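Local coordinates for ATP-binding protein (Mycobacterium tuberculosis, PDB 5UKY) that is probably a sensor histidine kinase that autophosphorylates a histidine at the expense of ATP, represented here by its dimerisation and phosphoacceptor domain, at residues T27-I32 / S59-L64. The protein carries 1 engineered substitution. Sequence-based numbering, arbitrary orientation.
Sequences TPLTTI and SRMGLL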
ATOM      1  N   THR A  27       4.401  -3.953   5.974  1.00 46.00           N
ATOM      2  CA  THR A  27       5.686  -3.861   6.642  1.00 49.94           C
ATOM      3  C   THR A  27       6.520  -2.572   6.351  1.00 50.32           C
ATOM      4  O   THR A  27       6.955  -1.918   7.272  1.00 45.91           O
ATOM      5  CB  THR A  27       6.466  -5.155   6.377  1.00 54.41           C
ATOM      6  OG1 THR A  27       5.610  -6.244   6.736  1.00 56.44           O
ATOM      7  CG2 THR A  27       7.737  -5.206   7.206  1.00 61.20           C
ATOM      8  N   PRO A  28       6.759  -2.217   5.078  1.00 44.62           N
ATOM      9  CA  PRO A  28       7.280  -0.848   4.866  1.00 43.68           C
ATOM     10  C   PRO A  28       6.411   0.279   5.459  1.00 42.16           C
ATOM     11  O   PRO A  28       6.961   1.227   6.011  1.00 45.18           O
ATOM     12  CB  PRO A  28       7.369  -0.722   3.357  1.00 42.64           C
ATOM     13  CG  PRO A  28       6.661  -1.903   2.794  1.00 43.83           C
ATOM     14  CD  PRO A  28       6.675  -2.978   3.835  1.00 44.89           C
ATOM     15  N   LEU A  29       5.084   0.205   5.330  1.00 36.06           N
ATOM     16  CA  LEU A  29       4.218   1.223   5.896  1.00 36.58           C
ATOM     17  C   LEU A  29       4.344   1.442   7.392  1.00 42.22           C
ATOM     18  O   LEU A  29       4.176   2.572   7.874  1.00 35.72           O
ATOM     19  CB  LEU A  29       2.741   0.873   5.709  1.00 35.13           C
ATOM     20  CG  LEU A  29       1.936   1.633   4.741  1.00 42.50           C
ATOM     21  CD1 LEU A  29       0.513   1.061   4.601  1.00 40.20           C
ATOM     22  CD2 LEU A  29       2.000   3.099   5.165  1.00 42.86           C
ATOM     23  N   THR A  30       4.487   0.341   8.140  1.00 41.74           N
ATOM     24  CA  THR A  30       4.488   0.415   9.615  1.00 41.62           C
ATOM     25  C   THR A  30       5.768   1.149  10.018  1.00 41.49           C
ATOM     26  O   THR A  30       5.722   1.989  10.876  1.00 39.44           O
ATOM     27  CB  THR A  30       4.351  -0.976  10.292  1.00 51.10           C
ATOM     28  OG1 THR A  30       3.081  -1.582   9.946  1.00 47.43           O
ATOM     29  CG2 THR A  30       4.424  -0.830  11.815  1.00 52.10           C
ATOM     30  N   THR A  31       6.867   0.908   9.309  1.00 38.29           N
ATOM     31  CA  THR A  31       8.073   1.706   9.467  1.00 39.98           C
ATOM     32  C   THR A  31       7.866   3.239   9.172  1.00 40.66           C
ATOM     33  O   THR A  31       8.242   4.068   9.965  1.00 34.22           O
ATOM     34  CB  THR A  31       9.174   1.118   8.589  1.00 41.10           C
ATOM     35  OG1 THR A  31       9.445  -0.210   9.048  1.00 50.27           O
ATOM     36  CG2 THR A  31      10.491   1.936   8.642  1.00 43.79           C
ATOM     37  N   ILE A  32       7.290   3.571   8.023  1.00 36.05           N
ATOM     38  CA  ILE A  32       6.995   4.963   7.634  1.00 37.08           C
ATOM     39  C   ILE A  32       6.163   5.632   8.709  1.00 37.26           C
ATOM     40  O   ILE A  32       6.520   6.664   9.200  1.00 38.81           O
ATOM     41  CB  ILE A  32       6.225   5.043   6.286  1.00 35.39           C
ATOM     42  CG1 ILE A  32       7.151   4.606   5.154  1.00 33.85           C
ATOM     43  CG2 ILE A  32       5.704   6.472   6.082  1.00 35.99           C
ATOM     44  CD1 ILE A  32       6.498   4.037   3.946  1.00 34.23           C
ATOM     45  N   SER A  59      10.023   3.856  -1.489  1.00 34.58           N
ATOM     46  CA  SER A  59      10.523   3.351  -2.762  1.00 39.78           C
ATOM     47  C   SER A  59      10.273   1.861  -2.892  1.00 39.52           C
ATOM     48  O   SER A  59       9.792   1.407  -3.943  1.00 38.21           O
ATOM     49  CB  SER A  59      12.046   3.583  -2.931  1.00 42.91           C
ATOM     50  OG  SER A  59      12.335   4.962  -2.958  1.00 54.66           O
ATOM     51  N   ARG A  60      10.669   1.116  -1.864  1.00 36.23           N
ATOM     52  CA  ARG A  60      10.397  -0.334  -1.777  1.00 38.42           C
ATOM     53  C   ARG A  60       8.879  -0.652  -2.010  1.00 38.61           C
ATOM     54  O   ARG A  60       8.525  -1.489  -2.805  1.00 33.90           O
ATOM     55  CB  ARG A  60      10.839  -0.872  -0.406  1.00 43.12           C
ATOM     56  CG  ARG A  60      10.358  -2.304  -0.094  1.00 51.23           C
ATOM     57  CD  ARG A  60      10.700  -2.788   1.312  1.00 57.47           C
ATOM     58  NE  ARG A  60      12.133  -2.721   1.521  1.00 64.19           N
ATOM     59  CZ  ARG A  60      13.021  -3.573   1.006  1.00 77.89           C
ATOM     60  NH1 ARG A  60      12.647  -4.605   0.248  1.00 91.25           N
ATOM     61  NH2 ARG A  60      14.314  -3.401   1.265  1.00 87.00           N
ATOM     62  N   MET A  61       8.033   0.106  -1.357  1.00 32.41           N
ATOM     63  CA  MET A  61       6.621   0.015  -1.466  1.00 33.06           C
ATOM     64  C   MET A  61       6.139   0.334  -2.895  1.00 35.64           C
ATOM     65  O   MET A  61       5.252  -0.264  -3.407  1.00 33.43           O
ATOM     66  CB  MET A  61       6.035   0.969  -0.472  1.00 35.19           C
ATOM     67  CG  MET A  61       4.752   0.513   0.106  1.00 36.08           C
ATOM     68  SD  MET A  61       4.172   1.428   1.497  1.00 39.35           S
ATOM     69  CE  MET A  61       2.455   1.110   1.216  1.00 31.87           C
ATOM     70  N   GLY A  62       6.757   1.303  -3.511  1.00 34.68           N
ATOM     71  CA  GLY A  62       6.453   1.692  -4.867  1.00 33.54           C
ATOM     72  C   GLY A  62       6.756   0.572  -5.829  1.00 32.25           C
ATOM     73  O   GLY A  62       6.068   0.404  -6.772  1.00 33.35           O
ATOM     74  N   LEU A  63       7.839  -0.162  -5.620  1.00 32.15           N
ATOM     75  CA  LEU A  63       8.101  -1.312  -6.458  1.00 34.07           C
ATOM     76  C   LEU A  63       7.083  -2.433  -6.260  1.00 31.03           C
ATOM     77  O   LEU A  63       6.688  -3.066  -7.229  1.00 30.04           O
ATOM     78  CB  LEU A  63       9.500  -1.818  -6.189  1.00 39.21           C
ATOM     79  CG  LEU A  63      10.653  -0.880  -6.527  1.00 37.71           C
ATOM     80  CD1 LEU A  63      11.906  -1.534  -5.994  1.00 43.15           C
ATOM     81  CD2 LEU A  63      10.777  -0.598  -8.016  1.00 43.09           C
ATOM     82  N   LEU A  64       6.691  -2.697  -5.020  1.00 32.49           N
ATOM     83  CA  LEU A  64       5.632  -3.690  -4.711  1.00 31.50           C
ATOM     84  C   LEU A  64       4.300  -3.342  -5.386  1.00 32.46           C
ATOM     85  O   LEU A  64       3.625  -4.207  -5.908  1.00 30.86           O
ATOM     86  CB  LEU A  64       5.420  -3.791  -3.218  1.00 33.08           C
ATOM     87  CG  LEU A  64       6.522  -4.446  -2.382  1.00 37.94           C
ATOM     88  CD1 LEU A  64       6.132  -4.280  -0.927  1.00 39.40           C
ATOM     89  CD2 LEU A  64       6.736  -5.944  -2.686  1.00 36.48           C
TER
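M61 reaches across from helix 47-71 into the side of helix 2-40 and settles among P28, L29 and I32, inside the antiparallel helical hairpin of a His Kinase A (phosphoacceptor) domain. Two such hairpins pair to form the four-helix bundle of the dimer. The short segments run at 152° to one another, their axes 9.7 Å apart at closest approach, and P28 faces M61 with 6.4 Å between their CA atoms.

The contact is apolar. P28, whose CB is directed toward helix 47-71, sets its CG 4.1 Å from M61 CG, and that same corner also meets L64 CD1 at 4.4 Å. Here P28 kinks helix 2-40, since its nitrogen carries no hydrogen to bond back to the preceding turn. At the outer margin, the aliphatic part of R60 lies beside the proline, with R60 CD 4.4 Å from P28 CG, while R60 NE makes a long, weak ion pair with E57 OE1.

Toward the bundle interior, M61 of the second subunit packs on M61, G62 of that subunit on L29, and its A58 on I32. Beyond CG the M61 chain is extended (chi2 169°, chi3 152°), which carries the thioether past the proline. I32 CD1 lies 4.3 Å from M61 SD. The terminal methyl, M61 CE, presses against L29, 3.6 Å from L29 CG and 3.9 Å from L29 CD1.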